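Side-chain contacts in conserved uncharacterized protein (predicted phosphoesterase COG0622) (Streptococcus pneumoniae, PDB 3CK2), which is a predicted phosphoesterase of the calcineurin-like superfamily that carries two manganese ions and probably hydrolyses phosphate ester bonds: residues E165-P168 with G169-K172; E24-D27 with R28-K32; I81-G85 with H86-I90; P49-G53 with I54-K58; L97-W100 with A101-E105. All coordinates share one frame; numbering follows the deposited sequence.

Contact 1: residues E165-P168 with G169-K172; sequences EVYP and GLSK. With SRT (S,R meso-tartaric acid), chain F.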
# COMPACT_ATOMS: atom_id res chain seq x y z
N GLU A 165 14.04 4.97 -6.80
CA GLU A 165 14.99 5.70 -5.96
C GLU A 165 14.21 6.27 -4.81
O GLU A 165 13.06 6.67 -5.02
CB GLU A 165 15.61 6.86 -6.71
CG GLU A 165 16.16 6.54 -8.07
CD GLU A 165 17.57 6.04 -8.06
OE1 GLU A 165 18.30 6.21 -7.05
OE2 GLU A 165 17.97 5.50 -9.12
N VAL A 166 14.82 6.38 -3.64
CA VAL A 166 14.16 7.02 -2.50
C VAL A 166 13.94 8.50 -2.86
O VAL A 166 14.83 9.17 -3.39
CB VAL A 166 14.96 6.84 -1.21
CG1 VAL A 166 14.31 7.51 -0.03
CG2 VAL A 166 15.16 5.35 -0.89
N TYR A 167 12.73 8.97 -2.64
CA TYR A 167 12.46 10.37 -2.77
C TYR A 167 12.64 11.04 -1.39
O TYR A 167 12.00 10.67 -0.41
CB TYR A 167 11.04 10.57 -3.28
CG TYR A 167 10.81 11.94 -3.83
CD1 TYR A 167 11.39 12.32 -5.02
CD2 TYR A 167 10.01 12.85 -3.17
CE1 TYR A 167 11.18 13.56 -5.57
CE2 TYR A 167 9.76 14.12 -3.72
CZ TYR A 167 10.35 14.44 -4.94
OH TYR A 167 10.20 15.67 -5.49
N PRO A 168 13.56 11.99 -1.30
CA PRO A 168 13.89 12.55 0.00
C PRO A 168 12.85 13.49 0.59
O PRO A 168 12.14 14.14 -0.13
CB PRO A 168 15.20 13.31 -0.26
CG PRO A 168 15.19 13.61 -1.69
CD PRO A 168 14.42 12.52 -2.37
N GLY A 169 12.77 13.52 1.92
CA GLY A 169 11.94 14.45 2.63
C GLY A 169 10.64 13.84 3.07
O GLY A 169 9.85 14.53 3.72
N LEU A 170 10.44 12.58 2.70
CA LEU A 170 9.23 11.77 2.99
C LEU A 170 9.46 10.52 3.84
O LEU A 170 8.49 9.95 4.32
CB LEU A 170 8.54 11.32 1.68
CG LEU A 170 8.15 12.42 0.70
CD1 LEU A 170 7.49 11.83 -0.50
CD2 LEU A 170 7.25 13.48 1.39
N SER A 171 10.70 10.08 4.04
CA SER A 171 10.97 8.85 4.79
C SER A 171 10.61 9.03 6.25
O SER A 171 10.73 10.10 6.77
CB SER A 171 12.43 8.44 4.67
OG SER A 171 12.71 8.11 3.34
N LYS A 172 10.13 7.97 6.90
CA LYS A 172 9.82 7.99 8.33
C LYS A 172 10.25 6.68 8.99
O LYS A 172 10.18 5.63 8.39
CB LYS A 172 8.32 8.21 8.55
CG LYS A 172 7.75 9.52 7.91
CD LYS A 172 6.74 10.17 8.84
CE LYS A 172 5.73 11.10 8.13
NZ LYS A 172 4.54 11.34 9.03
O1 SRT F . 16.48 6.73 5.73
O11 SRT F . 16.79 8.78 4.98
C1 SRT F . 16.67 7.55 4.80
C2 SRT F . 16.74 7.01 3.39
O2 SRT F . 15.58 6.22 3.18
C3 SRT F . 17.96 6.10 3.11
O3 SRT F . 19.00 6.32 4.07
C4 SRT F . 18.48 6.27 1.69
O4 SRT F . 19.39 5.50 1.30
O41 SRT F . 18.00 7.13 0.92
O HOH W 1 10.93 8.67 1.05

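Contact 2: residues E24-D27 with R28-K32; sequences EVRD and RYVGK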
# COMPACT_ATOMS: atom_id res chain seq x y z
N GLU A 24 6.47 -3.71 -14.22
CA GLU A 24 7.83 -3.35 -13.85
C GLU A 24 8.09 -3.54 -12.36
O GLU A 24 9.12 -4.08 -11.98
CB GLU A 24 8.12 -1.91 -14.24
CG GLU A 24 9.55 -1.57 -13.95
CD GLU A 24 10.00 -0.23 -14.51
OE1 GLU A 24 9.19 0.44 -15.22
OE2 GLU A 24 11.18 0.11 -14.22
N VAL A 25 7.15 -3.11 -11.54
CA VAL A 25 7.24 -3.25 -10.08
C VAL A 25 7.08 -4.72 -9.62
O VAL A 25 7.81 -5.19 -8.72
CB VAL A 25 6.21 -2.28 -9.36
CG1 VAL A 25 5.97 -2.66 -7.89
CG2 VAL A 25 6.67 -0.83 -9.52
N ARG A 26 6.13 -5.44 -10.24
CA ARG A 26 6.00 -6.88 -10.03
C ARG A 26 7.35 -7.57 -10.28
O ARG A 26 7.90 -8.24 -9.38
CB ARG A 26 4.92 -7.53 -10.92
CG ARG A 26 4.80 -9.07 -10.60
CD ARG A 26 4.40 -10.03 -11.73
NE ARG A 26 5.11 -9.81 -12.99
CZ ARG A 26 4.61 -10.14 -14.18
NH1 ARG A 26 3.43 -10.72 -14.25
NH2 ARG A 26 5.28 -9.90 -15.31
N ASP A 27 7.83 -7.41 -11.51
CA ASP A 27 9.05 -8.02 -11.99
C ASP A 27 10.26 -7.70 -11.12
O ASP A 27 11.13 -8.54 -10.89
CB ASP A 27 9.34 -7.56 -13.43
CG ASP A 27 8.46 -8.25 -14.48
OD1 ASP A 27 7.66 -9.14 -14.11
OD2 ASP A 27 8.59 -7.92 -15.68
N ARG A 28 10.34 -6.47 -10.66
CA ARG A 28 11.49 -6.04 -9.87
C ARG A 28 11.54 -6.72 -8.51
O ARG A 28 12.61 -7.09 -8.00
CB ARG A 28 11.43 -4.53 -9.69
CG ARG A 28 12.66 -3.95 -9.06
CD ARG A 28 12.53 -2.46 -8.95
NE ARG A 28 13.67 -1.92 -8.23
CZ ARG A 28 14.87 -1.71 -8.79
NH1 ARG A 28 15.08 -1.95 -10.09
NH2 ARG A 28 15.85 -1.24 -8.04
N TYR A 29 10.36 -6.92 -7.93
CA TYR A 29 10.25 -7.23 -6.52
C TYR A 29 9.68 -8.62 -6.19
O TYR A 29 10.00 -9.17 -5.12
CB TYR A 29 9.43 -6.15 -5.83
CG TYR A 29 10.09 -4.79 -5.77
CD1 TYR A 29 11.21 -4.56 -4.95
CD2 TYR A 29 9.56 -3.71 -6.50
CE1 TYR A 29 11.80 -3.27 -4.90
CE2 TYR A 29 10.10 -2.44 -6.43
CZ TYR A 29 11.22 -2.20 -5.64
OH TYR A 29 11.77 -0.94 -5.62
N VAL A 30 8.82 -9.18 -7.05
CA VAL A 30 8.18 -10.46 -6.68
C VAL A 30 9.25 -11.54 -6.50
O VAL A 30 10.16 -11.68 -7.34
CB VAL A 30 7.06 -10.93 -7.64
CG1 VAL A 30 6.63 -12.40 -7.31
CG2 VAL A 30 5.88 -9.94 -7.57
N GLY A 31 9.19 -12.22 -5.35
CA GLY A 31 10.18 -13.23 -5.01
C GLY A 31 11.43 -12.68 -4.34
O GLY A 31 12.25 -13.46 -3.87
N LYS A 32 11.57 -11.36 -4.28
CA LYS A 32 12.72 -10.73 -3.62
C LYS A 32 12.36 -9.94 -2.36
O LYS A 32 13.24 -9.50 -1.66
CB LYS A 32 13.48 -9.82 -4.61
CG LYS A 32 14.03 -10.56 -5.82
CD LYS A 32 14.81 -9.62 -6.76
CE LYS A 32 15.70 -10.38 -7.75
NZ LYS A 32 16.78 -9.53 -8.38
O HOH W 2 9.88 -11.17 -10.18

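Contact 3: residues I81-G85 with H86-I90; sequences IQTHG and HLFDI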
# COMPACT_ATOMS: atom_id res chain seq x y z
N ILE A 81 -3.60 -5.30 6.95
CA ILE A 81 -4.93 -5.16 6.37
C ILE A 81 -4.80 -4.09 5.28
O ILE A 81 -3.91 -3.27 5.30
CB ILE A 81 -6.05 -4.88 7.44
CG1 ILE A 81 -5.99 -3.46 8.02
CG2 ILE A 81 -5.97 -5.92 8.60
CD1 ILE A 81 -7.15 -3.15 9.01
N GLN A 82 -5.71 -4.17 4.31
CA GLN A 82 -5.58 -3.49 3.06
C GLN A 82 -6.95 -3.21 2.48
O GLN A 82 -7.80 -4.10 2.38
CB GLN A 82 -4.82 -4.41 2.11
CG GLN A 82 -4.43 -3.82 0.82
CD GLN A 82 -3.86 -4.83 -0.14
OE1 GLN A 82 -3.88 -6.05 0.11
NE2 GLN A 82 -3.37 -4.33 -1.27
N THR A 83 -7.16 -1.96 2.08
CA THR A 83 -8.42 -1.55 1.45
C THR A 83 -8.12 -0.35 0.60
O THR A 83 -7.08 0.28 0.78
CB THR A 83 -9.53 -1.27 2.53
OG1 THR A 83 -10.81 -1.26 1.91
CG2 THR A 83 -9.33 0.04 3.27
N HIS A 84 -8.99 -0.03 -0.36
CA HIS A 84 -8.80 1.21 -1.13
C HIS A 84 -9.03 2.44 -0.28
O HIS A 84 -8.17 3.30 -0.18
CB HIS A 84 -9.67 1.23 -2.38
CG HIS A 84 -9.34 2.34 -3.34
ND1 HIS A 84 -8.13 2.41 -3.99
CD2 HIS A 84 -10.08 3.38 -3.78
CE1 HIS A 84 -8.14 3.46 -4.81
NE2 HIS A 84 -9.31 4.06 -4.70
N GLY A 85 -10.18 2.53 0.36
CA GLY A 85 -10.48 3.63 1.32
C GLY A 85 -11.83 4.29 1.12
O GLY A 85 -12.39 4.80 2.06
N HIS A 86 -12.35 4.22 -0.09
CA HIS A 86 -13.63 4.83 -0.45
C HIS A 86 -14.82 4.28 0.33
O HIS A 86 -15.80 5.02 0.60
CB HIS A 86 -13.88 4.73 -1.97
CG HIS A 86 -14.03 3.33 -2.49
ND1 HIS A 86 -13.00 2.42 -2.46
CD2 HIS A 86 -15.05 2.71 -3.13
CE1 HIS A 86 -13.40 1.28 -3.00
NE2 HIS A 86 -14.64 1.44 -3.44
N LEU A 87 -14.74 3.00 0.68
CA LEU A 87 -15.80 2.37 1.41
C LEU A 87 -15.73 2.72 2.88
O LEU A 87 -16.64 2.36 3.61
CB LEU A 87 -15.78 0.83 1.23
CG LEU A 87 -15.92 0.33 -0.21
CD1 LEU A 87 -15.61 -1.17 -0.29
CD2 LEU A 87 -17.30 0.68 -0.78
N PHE A 88 -14.65 3.41 3.31
CA PHE A 88 -14.51 3.89 4.70
C PHE A 88 -14.68 5.43 4.80
O PHE A 88 -14.51 6.01 5.86
CB PHE A 88 -13.16 3.43 5.30
CG PHE A 88 -13.10 1.95 5.55
CD1 PHE A 88 -13.46 1.42 6.78
CD2 PHE A 88 -12.76 1.06 4.52
CE1 PHE A 88 -13.44 0.04 7.00
CE2 PHE A 88 -12.76 -0.30 4.75
CZ PHE A 88 -13.09 -0.81 6.00
N ASP A 89 -15.01 6.06 3.68
CA ASP A 89 -15.22 7.50 3.63
C ASP A 89 -14.02 8.24 4.18
O ASP A 89 -14.17 9.17 4.98
CB ASP A 89 -16.49 7.92 4.39
CG ASP A 89 -17.76 7.26 3.85
OD1 ASP A 89 -17.95 7.26 2.62
OD2 ASP A 89 -18.58 6.77 4.66
N ILE A 90 -12.84 7.84 3.75
CA ILE A 90 -11.59 8.42 4.27
C ILE A 90 -11.39 9.90 3.88
O ILE A 90 -10.63 10.58 4.53
CB ILE A 90 -10.31 7.56 3.99
CG1 ILE A 90 -10.02 7.40 2.49
CG2 ILE A 90 -10.44 6.24 4.67
CD1 ILE A 90 -8.72 6.69 2.24
O HOH W 3 -12.38 0.64 0.63

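Contact 4: residues P49-G53 with I54-K58; sequences PLWEG and IRVVK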
# COMPACT_ATOMS: atom_id res chain seq x y z
N PRO A 49 -2.35 -11.45 -15.68
CA PRO A 49 -1.18 -12.14 -15.12
C PRO A 49 -0.19 -11.22 -14.45
O PRO A 49 0.70 -11.71 -13.77
CB PRO A 49 -0.56 -12.84 -16.34
CG PRO A 49 -1.06 -12.08 -17.52
CD PRO A 49 -2.38 -11.49 -17.15
N LEU A 50 -0.35 -9.91 -14.61
CA LEU A 50 0.41 -8.90 -13.86
C LEU A 50 0.18 -8.97 -12.34
O LEU A 50 1.01 -8.47 -11.56
CB LEU A 50 0.07 -7.50 -14.38
CG LEU A 50 0.41 -7.26 -15.87
CD1 LEU A 50 0.05 -5.81 -16.27
CD2 LEU A 50 1.89 -7.62 -16.24
N TRP A 51 -0.91 -9.61 -11.91
CA TRP A 51 -1.22 -9.69 -10.50
C TRP A 51 -0.59 -10.88 -9.80
O TRP A 51 -0.79 -11.04 -8.58
CB TRP A 51 -2.72 -9.72 -10.26
CG TRP A 51 -3.44 -8.49 -10.69
CD1 TRP A 51 -4.53 -8.42 -11.54
CD2 TRP A 51 -3.11 -7.13 -10.35
NE1 TRP A 51 -4.91 -7.10 -11.71
CE2 TRP A 51 -4.07 -6.30 -10.99
CE3 TRP A 51 -2.12 -6.54 -9.57
CZ2 TRP A 51 -4.06 -4.91 -10.85
CZ3 TRP A 51 -2.11 -5.17 -9.44
CH2 TRP A 51 -3.08 -4.37 -10.08
N GLU A 52 0.12 -11.72 -10.54
CA GLU A 52 0.80 -12.88 -9.94
C GLU A 52 1.90 -12.36 -9.03
O GLU A 52 2.78 -11.62 -9.47
CB GLU A 52 1.43 -13.81 -11.00
CG GLU A 52 0.46 -14.46 -11.97
CD GLU A 52 1.16 -14.91 -13.25
OE1 GLU A 52 2.16 -14.27 -13.66
OE2 GLU A 52 0.72 -15.90 -13.84
N GLY A 53 1.84 -12.76 -7.76
CA GLY A 53 2.75 -12.31 -6.71
C GLY A 53 2.29 -11.07 -5.93
O GLY A 53 2.93 -10.70 -4.92
N ILE A 54 1.19 -10.44 -6.36
CA ILE A 54 0.73 -9.16 -5.80
C ILE A 54 -0.59 -9.31 -5.06
O ILE A 54 -1.49 -9.98 -5.55
CB ILE A 54 0.56 -8.07 -6.91
CG1 ILE A 54 1.89 -7.83 -7.65
CG2 ILE A 54 0.03 -6.76 -6.30
CD1 ILE A 54 1.75 -6.86 -8.81
N ARG A 55 -0.72 -8.66 -3.89
CA ARG A 55 -2.00 -8.60 -3.18
C ARG A 55 -2.74 -7.33 -3.55
O ARG A 55 -2.28 -6.25 -3.23
CB ARG A 55 -1.80 -8.64 -1.66
CG ARG A 55 -1.04 -9.84 -1.16
CD ARG A 55 -1.92 -11.06 -1.16
NE ARG A 55 -2.70 -11.20 0.07
CZ ARG A 55 -3.66 -12.10 0.25
NH1 ARG A 55 -4.00 -12.94 -0.72
NH2 ARG A 55 -4.29 -12.16 1.41
N VAL A 56 -3.90 -7.47 -4.20
CA VAL A 56 -4.62 -6.30 -4.79
C VAL A 56 -6.07 -6.22 -4.32
O VAL A 56 -6.78 -7.21 -4.20
CB VAL A 56 -4.49 -6.28 -6.38
CG1 VAL A 56 -5.00 -7.58 -7.00
CG2 VAL A 56 -5.15 -5.02 -7.01
N VAL A 57 -6.50 -5.00 -4.03
CA VAL A 57 -7.90 -4.74 -3.58
C VAL A 57 -8.64 -3.84 -4.60
O VAL A 57 -8.02 -3.26 -5.51
CB VAL A 57 -7.96 -4.16 -2.13
CG1 VAL A 57 -7.58 -5.26 -1.15
CG2 VAL A 57 -7.07 -2.90 -2.02
N LYS A 58 -9.96 -3.77 -4.46
CA LYS A 58 -10.77 -3.01 -5.38
C LYS A 58 -10.83 -1.51 -5.06
O LYS A 58 -11.17 -1.13 -3.95
CB LYS A 58 -12.20 -3.54 -5.38
CG LYS A 58 -13.09 -2.97 -6.52
CD LYS A 58 -14.59 -3.11 -6.13
CE LYS A 58 -15.56 -2.58 -7.22
NZ LYS A 58 -15.39 -1.16 -7.53
O HOH W 4 -2.76 -11.88 -7.14

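Contact 5: residues L97-W100 with A101-E105; sequences LDYW and AQEEE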
# COMPACT_ATOMS: atom_id res chain seq x y z
N LEU A 97 -11.90 3.84 9.14
CA LEU A 97 -10.71 3.03 8.83
C LEU A 97 -9.95 2.59 10.11
O LEU A 97 -9.56 1.43 10.24
CB LEU A 97 -9.77 3.80 7.92
CG LEU A 97 -8.60 3.00 7.31
CD1 LEU A 97 -9.15 1.94 6.32
CD2 LEU A 97 -7.60 3.94 6.66
N ASP A 98 -9.77 3.50 11.05
CA ASP A 98 -9.10 3.20 12.31
C ASP A 98 -9.93 2.24 13.19
O ASP A 98 -9.37 1.40 13.88
CB ASP A 98 -8.80 4.51 13.05
CG ASP A 98 -7.96 4.31 14.29
OD1 ASP A 98 -6.79 3.89 14.21
OD2 ASP A 98 -8.44 4.62 15.38
N TYR A 99 -11.25 2.35 13.19
CA TYR A 99 -12.06 1.41 13.95
C TYR A 99 -11.84 -0.04 13.47
O TYR A 99 -11.67 -0.97 14.26
CB TYR A 99 -13.53 1.80 13.87
CG TYR A 99 -14.47 0.90 14.67
CD1 TYR A 99 -14.61 1.05 16.04
CD2 TYR A 99 -15.22 -0.08 14.03
CE1 TYR A 99 -15.48 0.23 16.77
CE2 TYR A 99 -16.08 -0.90 14.74
CZ TYR A 99 -16.21 -0.74 16.11
OH TYR A 99 -17.07 -1.55 16.78
N TRP A 100 -11.82 -0.20 12.14
CA TRP A 100 -11.63 -1.49 11.49
C TRP A 100 -10.26 -2.02 11.81
O TRP A 100 -10.13 -3.19 12.11
CB TRP A 100 -11.81 -1.35 9.96
CG TRP A 100 -11.46 -2.59 9.17
CD1 TRP A 100 -11.92 -3.85 9.41
CD2 TRP A 100 -10.62 -2.69 8.01
NE1 TRP A 100 -11.41 -4.73 8.49
CE2 TRP A 100 -10.61 -4.05 7.61
CE3 TRP A 100 -9.86 -1.77 7.27
CZ2 TRP A 100 -9.87 -4.51 6.51
CZ3 TRP A 100 -9.13 -2.23 6.17
CH2 TRP A 100 -9.15 -3.59 5.80
N ALA A 101 -9.24 -1.16 11.75
CA ALA A 101 -7.85 -1.57 12.01
C ALA A 101 -7.66 -2.03 13.45
O ALA A 101 -6.83 -2.91 13.74
CB ALA A 101 -6.87 -0.41 11.67
N GLN A 102 -8.43 -1.45 14.35
CA GLN A 102 -8.34 -1.78 15.75
C GLN A 102 -9.08 -3.10 16.01
O GLN A 102 -8.57 -3.96 16.74
CB GLN A 102 -8.93 -0.67 16.61
CG GLN A 102 -8.38 0.70 16.32
CD GLN A 102 -7.44 1.18 17.37
OE1 GLN A 102 -7.87 1.45 18.50
NE2 GLN A 102 -6.15 1.30 17.03
N GLU A 103 -10.25 -3.28 15.40
CA GLU A 103 -10.96 -4.56 15.54
C GLU A 103 -10.16 -5.74 14.95
O GLU A 103 -10.21 -6.85 15.48
CB GLU A 103 -12.42 -4.47 15.03
CG GLU A 103 -12.67 -4.76 13.53
CD GLU A 103 -14.18 -4.68 13.14
OE1 GLU A 103 -15.03 -5.16 13.95
OE2 GLU A 103 -14.50 -4.14 12.03
N GLU A 104 -9.39 -5.48 13.89
CA GLU A 104 -8.51 -6.47 13.29
C GLU A 104 -7.21 -6.66 14.06
O GLU A 104 -6.51 -7.63 13.82
CB GLU A 104 -8.12 -6.03 11.87
CG GLU A 104 -9.23 -6.03 10.86
CD GLU A 104 -9.77 -7.42 10.55
OE1 GLU A 104 -9.10 -8.44 10.82
OE2 GLU A 104 -10.89 -7.48 10.02
N GLU A 105 -6.88 -5.73 14.95
CA GLU A 105 -5.57 -5.68 15.59
C GLU A 105 -4.42 -5.83 14.57
O GLU A 105 -3.55 -6.68 14.71
CB GLU A 105 -5.48 -6.72 16.72
CG GLU A 105 -6.08 -6.21 18.05
CD GLU A 105 -6.89 -7.25 18.78
OE1 GLU A 105 -6.33 -8.33 19.10
OE2 GLU A 105 -8.09 -7.00 19.05

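Contact 1: residues E165-P168 with G169-K172
Ser171 OG, 3.8 Å from Val166 CG1, is a polar atom just past a type II beta turn, gripped by water 1 and by Asp158 of strand 154-160. The hydrogen bond that Ser171 OG takes from water 1 is 3.0 Å long. Ser171 OG also lies 3.4 Å from SRT O2 of the bound meso-tartaric acid. The turn runs from Tyr167 to Leu170, and here water spans its open side: water 1 also donates to the carbonyl Tyr167 O at 2.7 Å, linking the residue that starts the turn to the serine just beyond its end. Pro168 suits the second position, because its ring fixes phi near the value the turn requires. Gly169 fills the third with phi of 99°, where a CB would press on the carbonyl oxygen of Pro168. Serine suits the pocket side, since its small hydroxyl can reach both water and carboxylate. Val166 makes the apolar part of the same wall. Val166 CG1, anti to the backbone N (chi1 179°), sits 3.7 Å from SRT O2, while Val166 CB lies at the same distance from SRT O41. With Lys156, which bonds to the tartrate, Val166, Asp158 and Ser171 make up this surface pocket; the role of the bound acid is not established. Away from the ligand, Tyr167 and Leu170 meet beside the turn and pack on the loop residue Leu144, Leu170 also touching Phe159. The leucine approaches the aromatic ring at its edge, with Leu170 CD1 3.8 Å from Tyr167 CD2.

Contact 2: residues E24-D27 with R28-K32
Helical bonds from Arg28 N to Glu24 O (3.0 Å) and from Val30 N to Arg26 O (2.7 Å) carry the last turn of helix 19-29, the helix of a beta-alpha-beta unit between strands 7-12 and 35-38. Arg26 O receives two donors, because Tyr29 N reaches it as well. Val30 is the first residue to leave helical angles, and Gly31 follows with a positive phi of 85° that suits a residue without a side chain. Water 2 ties off the end by donating to both Asp27 O and Val30 O. On the inner side Val25 CG1 rests 4.0 Å from Tyr29 CD2; both residues pack on Ile10 of strand 7-12, where a branched aliphatic and a ring fill the space between helix and sheet. Arg26 bends at chi2 and chi3, which brings its guanidinium round to its neighbour Asp27 in a salt bridge: Arg26 NE and NH2 grip the single oxygen Asp27 OD1 side-on, the NH2 bond being 2.8 Å long. Val30 CG2 touches the aliphatic root of the same arginine, at CG. Arg28 instead stretches out straight, with Arg28 CG over the centre of the Tyr29 ring, 3.9 Å above its plane. The phenol end is held by Tyr145 OH, and Arg28 NE adds a weak bond to Tyr29 OH at 3.4 Å.

Contact 3: residues I81-G85 with H86-I90
The dinuclear metal centre of the calcineurin-like fold draws one ligand from this turn, where strand 78-83 ends and the chain swings away toward helix 95-103. His84 binds manganese through NE2, sharing the ion with Asp41, Asn60 and His113. Its other nitrogen, ND1, is hydrogen-bonded to the backbone oxygen of Asn39, a second-shell contact that fixes the rotation of the ring. His86 CG sits between its own backbone N and carbonyl carbon (chi1 64°), which turns the ring back toward His84. His86 ND1 then lies 3.3 Å from His84 CD2, at the edge of the metal-bound ring and in its plane. The centres of the His84 and His86 rings are 5.2 Å apart and their planes meet obliquely, at 71°. Gly85 lets the chain turn tightly between them, with phi of 133° and Ile90 CD1 pressed to within 3.6 Å of Gly85 CA. The turn is closed by Phe88 N, which donates to Gly85 O at 2.9 Å. Next to the turn, Thr83 OG1 meets the edge of the phenylalanine ring, 3.6 Å from Phe88 CE2. Threonine suits this buried place because it is polar and apolar at once: OG1 bonds to Glu69 O and accepts from water 3, which in turn accepts from Gly85 N, while CG2 lies against Phe88. Phe88 continues onto Trp100 of helix 95-103 and touches Arg70 of strand 70-75, and Ile90 reaches Tyr111 just after strand 108-110.

Contact 4: residues P49-G53 with I54-K58
Trp51, which packs against Ile54 and Val56, can be followed outward from a CB that leaves the short 3-10 turn 49-51. CG lies beside the backbone N (chi1 -64°), and this swings the indole back over the strand that follows. CG and CD2 come next, faced by Val56 CG1, which is 3.9 Å from Trp51 CD2. Farther along the ring, Trp51 CE3 meets Ile54 CG2 at 3.9 Å; this methyl comes in at the edge, near the indole plane. The far corner, CZ3 and CH2, is faced by Val56 CG2, 3.8 Å from Trp51 CH2. That methyl stands only 15° off the normal through the six-membered ring, a CH-pi contact over the face. On the other edge NE1 gives its hydrogen bond to Arg45 O, so the polar atom of a buried indole is satisfied. A large flat ring suits this place, since two beta-branched residues of one strand can meet its face and its edge. The backbone makes the reversal as a type II beta turn from Trp51 to Ile54, closed by Ile54 N to Trp51 O at 3.0 Å, with Gly53 supplying the positive phi. Water 4 donates to Trp51 O and to Ile54 O. Ile54 CD1 also touches Leu50 O, 3.3 Å away. Strand 54-56 is one of the two edge strands of the six-stranded sheet, beside strand 35-38, whose His38 meets the indole edge-to-face, while Leu50 and Ile54 lean on Arg26 of helix 19-29.

Contact 5: residues L97-W100 with A101-E105
Glu103 N to Tyr99 O, 2.9 Å, and Glu104 N to Trp100 O, 3.0 Å, hold the last turn of helix 95-103 before a Schellman motif ends it. Glu105 leaves the helix with positive phi, 47°, and its N bonds to Gln102 O. Helix 95-103 is the connection of a beta-alpha-beta unit between strands 78-83 and 108-110. Among the side chains, Trp100 NE1 gives a weak bond to Glu104 OE2, 3.2 Å long and bent to 129°. Glutamate suits this position because it can serve two partners: bent at chi2, the chain folds back with Glu104 CG above the ring plane over the nitrogen, 3.5 Å from Trp100 NE1, while OE1 forms a salt bridge with Lys79. The Trp100 ring also makes a cation-pi contact with Arg70 of strand 70-75, so the indole has acidic groups near its pyrrole part and probably also feels the arginine's positive charge. On the side facing the sheet, Ala101 is small enough for the helix to lie close on Ile125 and Phe127 of strand 125-130. Asp98 OD1 is covered here yet finds no partner in the model. Glu103 reaches the indole from the position next to Glu104, its carboxylate turned almost perpendicular to the ring and Glu103 OE2 in the ring plane at the edge, 3.7 Å from Trp100 CD1.

In the fold
Contact 3 lies at the manganese site, where it supplies His84 as a metal ligand, and touches both contact 4 and contact 5. It meets contact 4 through Gln82 NE2 and Arg55 O, a probable hydrogen bond of 2.9 Å that joins edge strand 54-56 of one sheet to strand 78-83 of the other, and rests on contact 5 where Ile81 CD1 lies 3.5 Å from Trp100 CE3. Contact 4 in turn touches the helix end of contact 2, with Arg26 CB 3.9 Å from Ile54 CD1. Contact 1 stands apart at the tartrate pocket: its centre is about 24 Å from that of contact 3, across the middle of the chain, although its nearest atoms come within about 6 Å of contact 2.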